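Local coordinates for putative hemin storage protein (Bordetella bronchiseptica, PDB 6AU1), which cleaves deacetylated poly-beta-1,6-N-acetylglucosamine, a polysaccharide of bacterial biofilms, through the glycoside hydrolase domain that this chain represents, at residues G120-G123 and L124-T128; R139-S142 and E143-D147; P195-A198 and Q199-S202; V285-V288 and A289-K292; E347-R350 and D351-L355. All coordinates share one frame; numbering follows the deposited sequence.

Contact 1. Residues G120-G123 and L124-T128; sequences GERG and LGSPT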
# COMPACT_ATOMS: atom_id res chain seq x y z
N GLY A 120 -24.56 -2.22 0.44
CA GLY A 120 -24.68 -3.03 -0.76
C GLY A 120 -23.91 -2.49 -1.95
O GLY A 120 -24.15 -2.90 -3.08
N GLU A 121 -23.00 -1.56 -1.68
CA GLU A 121 -22.19 -0.95 -2.74
C GLU A 121 -20.88 -0.42 -2.17
O GLU A 121 -20.71 -0.31 -0.94
CB GLU A 121 -22.96 0.19 -3.41
CG GLU A 121 -23.01 1.41 -2.50
CD GLU A 121 -23.98 2.48 -2.97
OE1 GLU A 121 -24.96 2.17 -3.67
OE2 GLU A 121 -23.75 3.65 -2.59
N ARG A 122 -19.95 -0.06 -3.05
CA ARG A 122 -18.73 0.58 -2.60
C ARG A 122 -18.17 1.54 -3.64
O ARG A 122 -18.46 1.42 -4.83
CB ARG A 122 -17.68 -0.47 -2.27
CG ARG A 122 -17.43 -1.43 -3.43
CD ARG A 122 -16.24 -2.31 -3.14
NE ARG A 122 -15.00 -1.55 -3.04
CZ ARG A 122 -13.87 -2.07 -2.55
NH1 ARG A 122 -13.87 -3.31 -2.11
NH2 ARG A 122 -12.77 -1.34 -2.48
N GLY A 123 -17.37 2.49 -3.18
CA GLY A 123 -16.57 3.31 -4.08
C GLY A 123 -15.17 2.72 -4.17
O GLY A 123 -14.99 1.50 -4.13
N LEU A 124 -14.18 3.59 -4.30
CA LEU A 124 -12.80 3.10 -4.38
C LEU A 124 -12.41 2.45 -3.06
O LEU A 124 -11.86 1.35 -3.05
CB LEU A 124 -11.84 4.24 -4.72
CG LEU A 124 -10.37 3.83 -4.79
CD1 LEU A 124 -10.15 2.72 -5.81
CD2 LEU A 124 -9.53 5.04 -5.13
N GLY A 125 -12.72 3.12 -1.96
CA GLY A 125 -12.42 2.58 -0.64
C GLY A 125 -13.31 1.41 -0.25
O GLY A 125 -14.48 1.35 -0.63
N SER A 126 -12.75 0.46 0.51
CA SER A 126 -13.54 -0.66 1.01
C SER A 126 -14.51 -0.21 2.09
O SER A 126 -14.14 0.60 2.94
CB SER A 126 -12.62 -1.76 1.57
OG SER A 126 -13.38 -2.75 2.26
N PRO A 127 -15.74 -0.76 2.09
CA PRO A 127 -16.67 -0.49 3.18
C PRO A 127 -16.15 -0.97 4.54
O PRO A 127 -16.69 -0.54 5.56
CB PRO A 127 -17.92 -1.29 2.80
CG PRO A 127 -17.79 -1.55 1.34
CD PRO A 127 -16.32 -1.62 1.05
N THR A 128 -15.13 -1.83 4.54
CA THR A 128 -14.58 -2.37 5.78
C THR A 128 -13.49 -1.52 6.42
O THR A 128 -12.97 -1.89 7.48
CB THR A 128 -13.99 -3.79 5.56
OG1 THR A 128 -12.79 -3.69 4.79
CG2 THR A 128 -15.00 -4.70 4.84

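Contact 2. Residues R139-S142 and E143-D147; sequences RVIS and EIYED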
# COMPACT_ATOMS: atom_id res chain seq x y z
N ARG A 139 -7.09 2.15 18.53
CA ARG A 139 -6.32 1.29 19.42
C ARG A 139 -6.15 -0.11 18.84
O ARG A 139 -5.07 -0.70 18.92
CB ARG A 139 -6.98 1.19 20.80
CG ARG A 139 -6.16 0.38 21.80
CD ARG A 139 -6.88 0.27 23.14
NE ARG A 139 -8.06 -0.59 23.05
CZ ARG A 139 -9.31 -0.14 22.98
NH1 ARG A 139 -9.56 1.17 23.01
NH2 ARG A 139 -10.32 -1.00 22.89
N VAL A 140 -7.23 -0.66 18.26
CA VAL A 140 -7.17 -2.02 17.74
C VAL A 140 -6.17 -2.10 16.58
O VAL A 140 -5.34 -3.01 16.55
CB VAL A 140 -8.57 -2.51 17.29
CG1 VAL A 140 -8.44 -3.76 16.41
CG2 VAL A 140 -9.43 -2.79 18.51
N ILE A 141 -6.21 -1.13 15.67
CA ILE A 141 -5.24 -1.11 14.58
C ILE A 141 -3.82 -0.98 15.14
O ILE A 141 -2.89 -1.67 14.70
CB ILE A 141 -5.51 0.05 13.59
CG1 ILE A 141 -6.86 -0.18 12.89
CG2 ILE A 141 -4.40 0.14 12.55
CD1 ILE A 141 -7.37 1.07 12.14
N SER A 142 -3.66 -0.10 16.11
CA SER A 142 -2.36 0.07 16.76
C SER A 142 -1.83 -1.24 17.34
O SER A 142 -0.63 -1.54 17.25
CB SER A 142 -2.47 1.13 17.86
OG SER A 142 -2.79 2.39 17.28
N GLU A 143 -2.73 -2.03 17.92
CA GLU A 143 -2.33 -3.27 18.56
C GLU A 143 -1.99 -4.35 17.53
O GLU A 143 -1.12 -5.19 17.75
CB GLU A 143 -3.42 -3.74 19.52
CG GLU A 143 -3.44 -2.90 20.81
CD GLU A 143 -4.61 -3.21 21.71
OE1 GLU A 143 -5.46 -4.03 21.33
OE2 GLU A 143 -4.68 -2.62 22.81
N ILE A 144 -2.68 -4.31 16.40
CA ILE A 144 -2.36 -5.24 15.31
C ILE A 144 -0.94 -4.96 14.79
O ILE A 144 -0.16 -5.89 14.57
CB ILE A 144 -3.41 -5.15 14.17
CG1 ILE A 144 -4.75 -5.69 14.67
CG2 ILE A 144 -2.95 -5.95 12.94
CD1 ILE A 144 -5.92 -5.42 13.71
N TYR A 145 -0.60 -3.68 14.64
CA TYR A 145 0.75 -3.31 14.22
C TYR A 145 1.78 -3.69 15.28
O TYR A 145 2.88 -4.14 14.95
CB TYR A 145 0.83 -1.81 13.91
CG TYR A 145 0.49 -1.48 12.46
CD1 TYR A 145 -0.83 -1.46 12.02
CD2 TYR A 145 1.49 -1.19 11.55
CE1 TYR A 145 -1.15 -1.16 10.69
CE2 TYR A 145 1.19 -0.91 10.22
CZ TYR A 145 -0.12 -0.89 9.79
OH TYR A 145 -0.38 -0.60 8.47
N GLU A 146 1.43 -3.53 16.56
CA GLU A 146 2.33 -3.93 17.64
C GLU A 146 2.60 -5.43 17.57
O GLU A 146 3.74 -5.88 17.72
CB GLU A 146 1.75 -3.55 19.00
CG GLU A 146 2.59 -4.00 20.18
CD GLU A 146 2.03 -3.52 21.52
OE1 GLU A 146 0.82 -3.27 21.61
OE2 GLU A 146 2.81 -3.40 22.48
N ASP A 147 1.54 -6.19 17.32
CA ASP A 147 1.65 -7.65 17.26
C ASP A 147 2.48 -8.11 16.06
O ASP A 147 3.26 -9.06 16.16
CB ASP A 147 0.25 -8.30 17.23
CG ASP A 147 -0.49 -8.19 18.56
OD1 ASP A 147 0.15 -7.85 19.58
OD2 ASP A 147 -1.71 -8.45 18.59
O HOH W 1 -8.29 -3.20 22.38

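Contact 3. Residues P195-A198 and Q199-S202; sequences PKLA and QQWS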
# COMPACT_ATOMS: atom_id res chain seq x y z
N PRO A 195 -16.08 26.43 -0.77
CA PRO A 195 -14.82 25.99 -1.39
C PRO A 195 -13.61 26.14 -0.47
O PRO A 195 -12.71 25.31 -0.53
CB PRO A 195 -14.69 26.92 -2.61
CG PRO A 195 -16.06 27.40 -2.88
CD PRO A 195 -16.75 27.48 -1.55
N LYS A 196 -13.60 27.17 0.37
CA LYS A 196 -12.47 27.36 1.27
C LYS A 196 -12.47 26.29 2.36
O LYS A 196 -11.45 25.66 2.62
CB LYS A 196 -12.49 28.76 1.90
CG LYS A 196 -11.28 29.04 2.76
CD LYS A 196 -11.23 30.50 3.20
CE LYS A 196 -9.96 30.79 4.01
NZ LYS A 196 -9.84 32.22 4.38
N LEU A 197 -13.63 26.07 2.99
CA LEU A 197 -13.76 25.00 3.98
C LEU A 197 -13.47 23.63 3.36
O LEU A 197 -12.83 22.78 3.99
CB LEU A 197 -15.15 24.99 4.59
CG LEU A 197 -15.61 26.25 5.34
CD1 LEU A 197 -16.93 26.00 6.04
CD2 LEU A 197 -14.54 26.71 6.32
N ALA A 198 -13.94 23.42 2.13
CA ALA A 198 -13.78 22.11 1.49
C ALA A 198 -12.31 21.79 1.27
O ALA A 198 -11.86 20.65 1.47
CB ALA A 198 -14.53 22.07 0.16
N GLN A 199 -11.55 22.81 0.86
CA GLN A 199 -10.11 22.68 0.67
C GLN A 199 -9.39 22.38 1.99
O GLN A 199 -8.51 21.51 2.05
CB GLN A 199 -9.54 23.97 0.05
CG GLN A 199 -8.05 24.18 0.26
CD GLN A 199 -7.20 23.24 -0.56
OE1 GLN A 199 -7.68 22.60 -1.50
NE2 GLN A 199 -5.92 23.15 -0.22
N GLN A 200 -9.77 23.09 3.05
CA GLN A 200 -9.15 22.89 4.36
C GLN A 200 -9.45 21.50 4.88
O GLN A 200 -8.59 20.84 5.49
CB GLN A 200 -9.66 23.94 5.35
CG GLN A 200 -9.14 25.34 5.06
CD GLN A 200 -9.84 26.38 5.89
OE1 GLN A 200 -10.78 26.08 6.64
NE2 GLN A 200 -9.39 27.63 5.79
N TRP A 201 -10.68 21.05 4.64
CA TRP A 201 -11.11 19.73 5.08
C TRP A 201 -10.35 18.63 4.35
O TRP A 201 -9.88 17.66 4.98
CB TRP A 201 -12.62 19.59 4.85
CG TRP A 201 -13.23 18.31 5.39
CD1 TRP A 201 -13.08 17.80 6.65
CD2 TRP A 201 -14.11 17.43 4.69
NE1 TRP A 201 -13.80 16.63 6.76
CE2 TRP A 201 -14.45 16.39 5.58
CE3 TRP A 201 -14.65 17.42 3.40
CZ2 TRP A 201 -15.30 15.34 5.22
CZ3 TRP A 201 -15.49 16.37 3.03
CH2 TRP A 201 -15.81 15.35 3.94
N SER A 202 -10.21 18.77 3.03
CA SER A 202 -9.44 17.82 2.24
C SER A 202 -8.00 17.70 2.76
O SER A 202 -7.53 16.59 3.01
CB SER A 202 -9.42 18.22 0.76
OG SER A 202 -8.55 17.38 0.02

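Contact 4. Residues V285-V288 and A289-K292; sequences VAAV and ARQK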
# COMPACT_ATOMS: atom_id res chain seq x y z
N VAL A 285 5.59 10.95 -14.75
CA VAL A 285 6.96 11.28 -14.36
C VAL A 285 7.18 12.80 -14.30
O VAL A 285 7.78 13.30 -13.35
CB VAL A 285 7.98 10.65 -15.34
CG1 VAL A 285 9.38 11.14 -15.04
CG2 VAL A 285 7.92 9.13 -15.23
N ALA A 286 6.66 13.51 -15.29
CA ALA A 286 6.78 14.97 -15.33
C ALA A 286 6.14 15.59 -14.09
O ALA A 286 6.68 16.54 -13.52
CB ALA A 286 6.15 15.53 -16.59
N ALA A 287 4.99 15.05 -13.69
CA ALA A 287 4.28 15.56 -12.52
C ALA A 287 5.11 15.36 -11.26
O ALA A 287 5.20 16.26 -10.42
CB ALA A 287 2.92 14.89 -12.38
N VAL A 288 5.70 14.18 -11.13
CA VAL A 288 6.54 13.88 -9.97
C VAL A 288 7.78 14.78 -9.96
O VAL A 288 8.15 15.32 -8.92
CB VAL A 288 6.96 12.39 -9.96
CG1 VAL A 288 7.94 12.12 -8.84
CG2 VAL A 288 5.72 11.52 -9.81
N ALA A 289 8.40 14.94 -11.13
CA ALA A 289 9.57 15.82 -11.25
C ALA A 289 9.24 17.25 -10.84
O ALA A 289 10.05 17.93 -10.21
CB ALA A 289 10.10 15.79 -12.68
N ARG A 290 8.04 17.70 -11.21
CA ARG A 290 7.59 19.06 -10.93
C ARG A 290 7.54 19.30 -9.42
O ARG A 290 7.76 20.41 -8.95
CB ARG A 290 6.23 19.28 -11.58
CG ARG A 290 5.72 20.70 -11.60
CD ARG A 290 4.61 20.84 -12.64
NE ARG A 290 5.10 20.63 -14.00
CZ ARG A 290 4.84 19.57 -14.77
NH1 ARG A 290 4.06 18.58 -14.32
NH2 ARG A 290 5.35 19.50 -15.99
N GLN A 291 7.27 18.23 -8.66
CA GLN A 291 7.27 18.28 -7.20
C GLN A 291 8.63 17.92 -6.62
O GLN A 291 8.76 17.74 -5.41
CB GLN A 291 6.20 17.34 -6.63
CG GLN A 291 4.79 17.61 -7.14
CD GLN A 291 4.31 18.99 -6.78
OE1 GLN A 291 4.45 19.43 -5.64
NE2 GLN A 291 3.74 19.69 -7.76
N LYS A 292 9.64 17.80 -7.49
CA LYS A 292 10.99 17.40 -7.09
C LYS A 292 10.98 16.08 -6.33
O LYS A 292 11.67 15.92 -5.32
CB LYS A 292 11.65 18.49 -6.24
CG LYS A 292 11.59 19.89 -6.84
CD LYS A 292 12.54 20.02 -8.03
CE LYS A 292 12.52 21.45 -8.58
NZ LYS A 292 13.48 21.65 -9.71
O HOH W 2 3.09 18.05 -10.10

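Contact 5. Residues E347-R350 and D351-L355; sequences EALR and DVMSL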
# COMPACT_ATOMS: atom_id res chain seq x y z
N GLU A 347 15.01 -13.66 -16.35
CA GLU A 347 16.13 -13.50 -17.27
C GLU A 347 16.03 -12.20 -18.05
O GLU A 347 17.03 -11.51 -18.26
CB GLU A 347 16.20 -14.69 -18.24
N ALA A 348 14.82 -11.85 -18.47
CA ALA A 348 14.62 -10.67 -19.30
C ALA A 348 14.70 -9.38 -18.49
O ALA A 348 15.12 -8.35 -19.02
CB ALA A 348 13.29 -10.76 -20.02
N LEU A 349 14.30 -9.43 -17.23
CA LEU A 349 14.23 -8.24 -16.38
C LEU A 349 15.47 -8.00 -15.53
O LEU A 349 15.61 -6.93 -14.95
CB LEU A 349 13.04 -8.30 -15.44
CG LEU A 349 11.65 -7.85 -15.85
CD1 LEU A 349 10.82 -7.59 -14.60
CD2 LEU A 349 11.69 -6.62 -16.75
N ARG A 350 16.33 -9.01 -15.43
CA ARG A 350 17.50 -8.92 -14.57
C ARG A 350 18.30 -7.63 -14.78
O ARG A 350 18.67 -6.96 -13.81
CB ARG A 350 18.42 -10.13 -14.77
CG ARG A 350 19.49 -10.27 -13.71
CD ARG A 350 20.32 -11.54 -13.91
NE ARG A 350 19.48 -12.73 -14.04
CZ ARG A 350 19.39 -13.46 -15.15
NH1 ARG A 350 18.60 -14.53 -15.17
NH2 ARG A 350 20.08 -13.13 -16.23
N ASP A 351 18.56 -7.27 -16.04
CA ASP A 351 19.47 -6.15 -16.27
C ASP A 351 18.87 -4.81 -15.84
O ASP A 351 19.61 -3.92 -15.43
CB ASP A 351 19.93 -6.09 -17.75
CG ASP A 351 18.78 -6.02 -18.75
OD1 ASP A 351 17.60 -5.93 -18.35
OD2 ASP A 351 19.09 -6.06 -19.97
N VAL A 352 17.55 -4.67 -15.90
CA VAL A 352 16.96 -3.40 -15.48
C VAL A 352 16.53 -3.40 -14.00
O VAL A 352 16.27 -2.34 -13.44
CB VAL A 352 15.74 -3.01 -16.35
CG1 VAL A 352 16.21 -2.53 -17.71
CG2 VAL A 352 14.75 -4.17 -16.47
N MET A 353 16.48 -4.57 -13.37
CA MET A 353 16.10 -4.60 -11.96
C MET A 353 17.35 -4.64 -11.09
O MET A 353 17.27 -4.49 -9.88
CB MET A 353 15.18 -5.78 -11.66
CG MET A 353 13.73 -5.56 -12.09
SD MET A 353 12.89 -4.27 -11.13
CE MET A 353 12.82 -5.04 -9.50
N SER A 354 18.50 -4.82 -11.73
CA SER A 354 19.80 -4.80 -11.05
C SER A 354 20.08 -3.45 -10.41
O SER A 354 19.75 -2.40 -10.98
CB SER A 354 20.92 -5.17 -12.03
OG SER A 354 22.20 -4.95 -11.44
N LEU A 355 20.70 -3.48 -9.23
CA LEU A 355 21.00 -2.25 -8.49
C LEU A 355 22.24 -1.54 -9.04
O LEU A 355 22.66 -0.51 -8.51
CB LEU A 355 21.19 -2.56 -7.00
CG LEU A 355 19.93 -2.98 -6.25
CD1 LEU A 355 20.24 -3.35 -4.80
CD2 LEU A 355 18.88 -1.88 -6.31
O HOH W 3 18.26 -9.09 -18.34

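Contact 1. Residues G120-G123 and L124-T128
Arg122 reaches across a tight loop bend to the backbone of Leu124 and lies against Ser126 and Pro127. The bend belongs to the long loop between strand 89-94 and helix 135-151 of a TIM-barrel glycoside hydrolase domain, and it has no regular secondary structure, so an arginine with several N-H groups suits it well: one side chain can bond to two successive carbonyls of an irregular loop.

Arg122 NE points almost straight at Gly123 O, 3.2 Å away, with an N-H...O angle of 178°. A second hydrogen bond, of 2.9 Å, runs from Arg122 NH2 to Leu124 O. Both acceptors lie in the guanidinium plane, which fixes the rotation of the group, although NH2 itself sits above the carbonyl plane of Leu124. The remaining end of the group, NH1, is bonded to Asp55 O, linking the bend to another loop.

Packing contacts hold the group from one face. Ser126 CA lies 3.6 Å above the guanidinium plane of Arg122, toward its rim, and Pro127 CD stands over the same face. The aliphatic root of the arginine also meets the proline: Arg122 CB is 3.8 Å from Pro127 CD. Arg122 CG sits between backbone N and carbonyl carbon (chi1 54°), and a bend at chi3 turns the guanidinium back over the chain. The rigid proline ring offers a firm apolar surface to this CB methylene.

Beyond the arginine, Ser126 OG and Thr128 OG1 are hydrogen-bonded at 2.8 Å, and either hydroxyl could be the donor.

Contact 2. Residues R139-S142 and E143-D147
Arg139 and Glu143, one helical turn apart, lie side by side, guanidinium and carboxylate planes 65° apart, with Glu143 OE2 at the guanidinium edge. Arg139 CG is 3.5 Å from Glu143 OE2, and the salt bridge from Arg139 NE to Glu143 OE2 is long at 4.0 Å. A water joins the pair more closely, accepting from Arg139 NE at 2.7 Å and donating to Glu143 OE1. Asp136 binds the far end of the arginine and His67 also bonds Glu143 OE1, so both polar ends have further partners.

Val140 comes next, its CG1 4.0 Å from Ile144 CD1, a branched apolar pair on a buried flank of helix 135-151, which flanks the parallel strands of the TIM barrel. With CG1 beside the backbone N (chi1 -65°), Ile141 CG2 lies anti to N and meets Tyr145 CD1 at 3.9 Å, while Ile141 O lies at the ring edge. These two side chains face helix 195-223, at Phe212 and Leu216, and the tyrosine hydroxyl is bonded to Pro95 O.

Ser142, small and buried, accepts Glu146 N through its carbonyl O at 2.9 Å; its OG is bonded to His138 O and to His215.

Contact 3. Residues P195-A198 and Q199-S202
Leu197 O receives the shortest backbone bond here, from Trp201 N at 2.8 Å with an N-H...O angle of 155°. The tryptophan's indole leads off to Ile188, Ile191 and Arg192 of helix 188-193. Ala198 O takes Ser202 N at 2.9 Å, and the bonds from Gln199 N to Pro195 O and from Gln200 N to Lys196 O complete a regular run of i to i+4 bonds.

Gln200 carries the side-chain part of the contact. Its CG is anti to the carbonyl carbon (chi1 -70°), and the extended chain beyond it reaches back along the preceding turn, with Gln200 CG 3.4 Å from Lys196 O. The amide at its end then comes between two side chains. Gln200 NE2 touches the aliphatic part of Lys196, 3.7 Å from Lys196 CE, and Gln200 OE1 lies 3.8 Å from Leu197 CD2. Both neighbours cross the glutamine at a slant, and both meetings are van der Waals contacts. A long, flexible amide and a lysine with four methylenes suit this exposed flank, where apolar stems can lie together and polar ends can face solvent.

Leu197, Gln200 and Trp201 all touch Leu184; of these Trp201 is buried. The indole also stands edge-to-face with Tyr179 and has a cation-pi partner in Lys205.

Pro195, which lacks an amide hydrogen, is well placed in a first turn, where N-H groups are not needed for the helix's own i to i+4 bonds. Asp194 OD1 accepts Lys196 N and, weakly, Leu197 N, consistent with an Asp N-cap at the start of a long alpha-helix.

Contact 4. Residues V285-V288 and A289-K292
Arg290 folds back over the preceding turn, laying one guanidinium face above Ala286 O, which stands 3.4 Å from the plane toward the rim. The approach is a face contact rather than a hydrogen bond, since the N-H groups point elsewhere than at this oxygen. Arg290 NH1 comes 3.5 Å from Ala287 CA, and Arg290 NH2 lies 4.1 Å from Ala286 CB. A bend at chi3 (-66°) gives the chain this turn, and the two alanines, with only methyl groups, let the flat group come close to the backbone.

Ala286 O is engaged by Arg290 N at 2.9 Å, while Ala289 N bonds Val285 O at 2.8 Å. One residue on, the bonding slackens: Gln291 N makes only weak bonds, to Ala287 O and Val288 O. Water makes up part of the difference, donating to Ala287 O at 2.8 Å and accepting from Gln291 NE2, whose chain is bent at chi2 to bring the amide there.

Further out, Val285 and Val288 set the helix against the barrel, both touching Phe299 of strand 297-305 and Leu294; branched apolar side chains fit this buried side. Val288 also meets Leu253 and Val240.

Lys292 takes positive phi (55°) as the C-prime residue, and Lys292 N bonds Ala289 O at 2.8 Å. With Gly293 N directed to Val288 O, this is the Schellman motif that ends helix 277-290.

Contact 5. Residues E347-R350 and D351-L355
Leu349 and Val352 slant across one another, with Leu349 CD2 3.9 Å from Val352 CG2. With CG1 beside the backbone N (chi1 -74°), Val352 CG2 falls between backbone N and carbonyl carbon and lies 3.3 Å from Leu349 O. The other branch of the leucine looks toward the methionine, Leu349 CD1 lying 4.3 Å from Met353 CG. Leucine, valine and methionine thus form one apolar flank of helix 346-353. Leu349 touches Thr314 and Leu317, and the other two meet Met321, all on helix 314-326; Met353, flexible and bent at chi2 and chi3, also reaches Val10 of strand 8-12.

Arg350 and Asp351 have different partners, although they are neighbours in sequence. Arg350 makes a salt bridge with Asp38, and Asp351 makes one with Arg318 of helix 314-326.

Beneath these side chains the helix is kinked, for the N atoms of 351 and 352 lack the usual bonds to the turn before. A water fills in at Asp351 N, accepting from it at 2.9 Å and donating to Glu347 O at 2.7 Å. Val352 N has only a weak bond to Leu349 O, a carbonyl that is bonded also by Met353 N, with Met353 N to Leu349 O at 3.0 Å. Ser354 N, where the helix ends, bonds Arg350 O weakly.

The chemistry implies a last helical turn in which water takes up the N-H of Asp351, while apolar packing joins the turn to helix 314-326 and strand 8-12 and charged side chains join it to Arg318 and Asp38.

Overall arrangement
The five contacts follow one another along the chain and none touches another. Contacts 2 to 5 lie on helices of the TIM-barrel domain, and contact 1 on the loop preceding the helix of contact 2; the nearest atoms of these two are about 8 Å apart. Helix 195-223 ties contacts 2 and 3 together, since its start forms contact 3 and its later residues pack on contact 2, although their centres are about 31 Å apart. Contact 5 is on the opposite side of the chain's centre from contacts 1, 2 and 3, with its centre about 45 Å from that of contact 3. Near contact 1, a 1,2-ethanediol, probably from crystallisation, lies about 4 Å from the side chain of Leu124.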